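Local coordinates for protein epoxide hydrolase (Aspergillus niger, PDB 3G02) that probably hydrolyses epoxides to diols as an alpha/beta-hydrolase-fold epoxide hydrolase, here in an enantioselective form obtained by directed evolution, at residues 111-116 with 187-192. The protein carries 9 engineered substitutions. Residues are numbered along the deposited sequence; the frame is centred on the assembly and turned at random.
Sequences PIALLH and YIIQGG
Strands 111-115 and 187-191 run parallel at 24° as neighbours inside the central sheet, paired in step from Ile112 with Ile188 to Leu115 with Gly191. The bonds alternate in direction: Ile188 N gives to Pro111 O, Ala113 N to Ile188 O, Gln190 N to Ala113 O at 2.9 Å, and Leu115 N to Gln190 O. The ladder frays at its C-terminal end, where Gly192 N reaches Leu115 O weakly at 3.3 Å.

On one face, Ala113 presents just its methyl, and Ile189, bent at chi2 (-61°), sets CD1 3.7 Å from Ala113 CB. The other branch of Ile189, CG2, meets Leu115 CD1 at 3.8 Å as the two side chains cross obliquely. The ring of Tyr187 receives Ile189 CG1 in plane at its edge, while its hydroxyl bonds to Asp175 of helix 167-180, which covers this face.

On the other face, Ile112 CG2 comes within 3.6 Å of Ile188 O. Gln190 CB sits 4.0 Å from both CG and CD2 of Leu114; Gln190 CG is anti to its own backbone N (chi1 -157°), and the chain then bends at chi2. Gln190 OE1 accepts from Asn215 ND2 and is also hydrogen-bonded to His213 ND1, so this buried oxygen is satisfied. Helix 382-396 packs here through Val393 and Leu389.

Four good bonds and apolar packing on both faces thus join the strand that leads through Gly191 and Gly192 into Asp193, the predicted nucleophile, to its neighbour, consistent with the nucleophile elbow of alpha/beta hydrolases.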
# COMPACT_ATOMS: atom_id res chain seq x y z
N PRO A 111 -35.66 -10.12 -14.01
CA PRO A 111 -34.85 -9.09 -13.36
C PRO A 111 -33.44 -9.57 -13.04
O PRO A 111 -33.27 -10.60 -12.40
CB PRO A 111 -35.61 -8.81 -12.06
CG PRO A 111 -36.94 -9.54 -12.20
CD PRO A 111 -36.66 -10.69 -13.09
N ILE A 112 -32.44 -8.82 -13.50
CA ILE A 112 -31.04 -9.14 -13.21
C ILE A 112 -30.35 -7.88 -12.70
O ILE A 112 -30.49 -6.81 -13.28
CB ILE A 112 -30.27 -9.66 -14.47
CG1 ILE A 112 -31.04 -10.80 -15.16
CG2 ILE A 112 -28.87 -10.15 -14.08
CD1 ILE A 112 -30.48 -11.15 -16.54
N ALA A 113 -29.61 -8.03 -11.59
CA ALA A 113 -28.69 -6.98 -11.15
C ALA A 113 -27.27 -7.46 -11.40
O ALA A 113 -26.92 -8.59 -11.07
CB ALA A 113 -28.89 -6.64 -9.68
N LEU A 114 -26.46 -6.58 -12.00
CA LEU A 114 -25.08 -6.90 -12.34
C LEU A 114 -24.17 -6.05 -11.46
O LEU A 114 -24.30 -4.83 -11.43
CB LEU A 114 -24.81 -6.66 -13.83
CG LEU A 114 -25.72 -7.45 -14.79
CD1 LEU A 114 -26.91 -6.61 -15.23
CD2 LEU A 114 -24.94 -7.93 -16.01
N LEU A 115 -23.26 -6.72 -10.75
CA LEU A 115 -22.52 -6.10 -9.66
C LEU A 115 -21.03 -5.97 -9.93
O LEU A 115 -20.33 -6.98 -10.13
CB LEU A 115 -22.73 -6.88 -8.36
CG LEU A 115 -24.17 -7.16 -7.91
CD1 LEU A 115 -24.14 -7.85 -6.56
CD2 LEU A 115 -25.00 -5.89 -7.85
N HIS A 116 -20.56 -4.73 -9.90
CA HIS A 116 -19.15 -4.41 -10.09
C HIS A 116 -18.35 -4.63 -8.80
O HIS A 116 -18.89 -4.97 -7.75
CB HIS A 116 -19.02 -2.96 -10.58
CG HIS A 116 -19.18 -1.93 -9.51
ND1 HIS A 116 -20.34 -1.21 -9.32
CD2 HIS A 116 -18.31 -1.49 -8.56
CE1 HIS A 116 -20.18 -0.38 -8.30
NE2 HIS A 116 -18.96 -0.53 -7.82
N TYR A 187 -35.26 -12.28 -8.49
CA TYR A 187 -34.26 -11.69 -9.38
C TYR A 187 -33.02 -12.58 -9.42
O TYR A 187 -32.83 -13.45 -8.57
CB TYR A 187 -33.89 -10.26 -8.95
CG TYR A 187 -33.33 -10.14 -7.55
CD1 TYR A 187 -31.97 -10.39 -7.30
CD2 TYR A 187 -34.14 -9.78 -6.48
CE1 TYR A 187 -31.45 -10.28 -6.01
CE2 TYR A 187 -33.63 -9.66 -5.19
CZ TYR A 187 -32.29 -9.92 -4.97
OH TYR A 187 -31.78 -9.81 -3.69
N ILE A 188 -32.18 -12.34 -10.43
CA ILE A 188 -30.91 -13.03 -10.59
C ILE A 188 -29.78 -12.03 -10.38
O ILE A 188 -29.92 -10.85 -10.71
CB ILE A 188 -30.80 -13.70 -11.98
CG1 ILE A 188 -31.88 -14.78 -12.13
CG2 ILE A 188 -29.41 -14.30 -12.21
CD1 ILE A 188 -31.98 -15.38 -13.52
N ILE A 189 -28.67 -12.51 -9.81
CA ILE A 189 -27.47 -11.70 -9.65
C ILE A 189 -26.36 -12.19 -10.57
O ILE A 189 -26.10 -13.39 -10.64
CB ILE A 189 -26.96 -11.72 -8.18
CG1 ILE A 189 -27.98 -11.08 -7.24
CG2 ILE A 189 -25.59 -11.04 -8.05
CD1 ILE A 189 -28.28 -9.60 -7.53
N GLN A 190 -25.73 -11.25 -11.27
CA GLN A 190 -24.48 -11.49 -11.97
C GLN A 190 -23.44 -10.68 -11.20
O GLN A 190 -23.67 -9.51 -10.90
CB GLN A 190 -24.57 -10.99 -13.42
CG GLN A 190 -23.58 -11.65 -14.39
CD GLN A 190 -22.13 -11.32 -14.09
OE1 GLN A 190 -21.29 -12.21 -13.91
NE2 GLN A 190 -21.82 -10.03 -14.05
N GLY A 191 -22.33 -11.32 -10.86
CA GLY A 191 -21.29 -10.63 -10.09
C GLY A 191 -19.88 -11.01 -10.46
O GLY A 191 -19.61 -12.12 -10.90
N GLY A 192 -18.98 -10.04 -10.29
CA GLY A 192 -17.54 -10.25 -10.40
C GLY A 192 -16.87 -9.50 -9.27
O GLY A 192 -17.48 -8.63 -8.64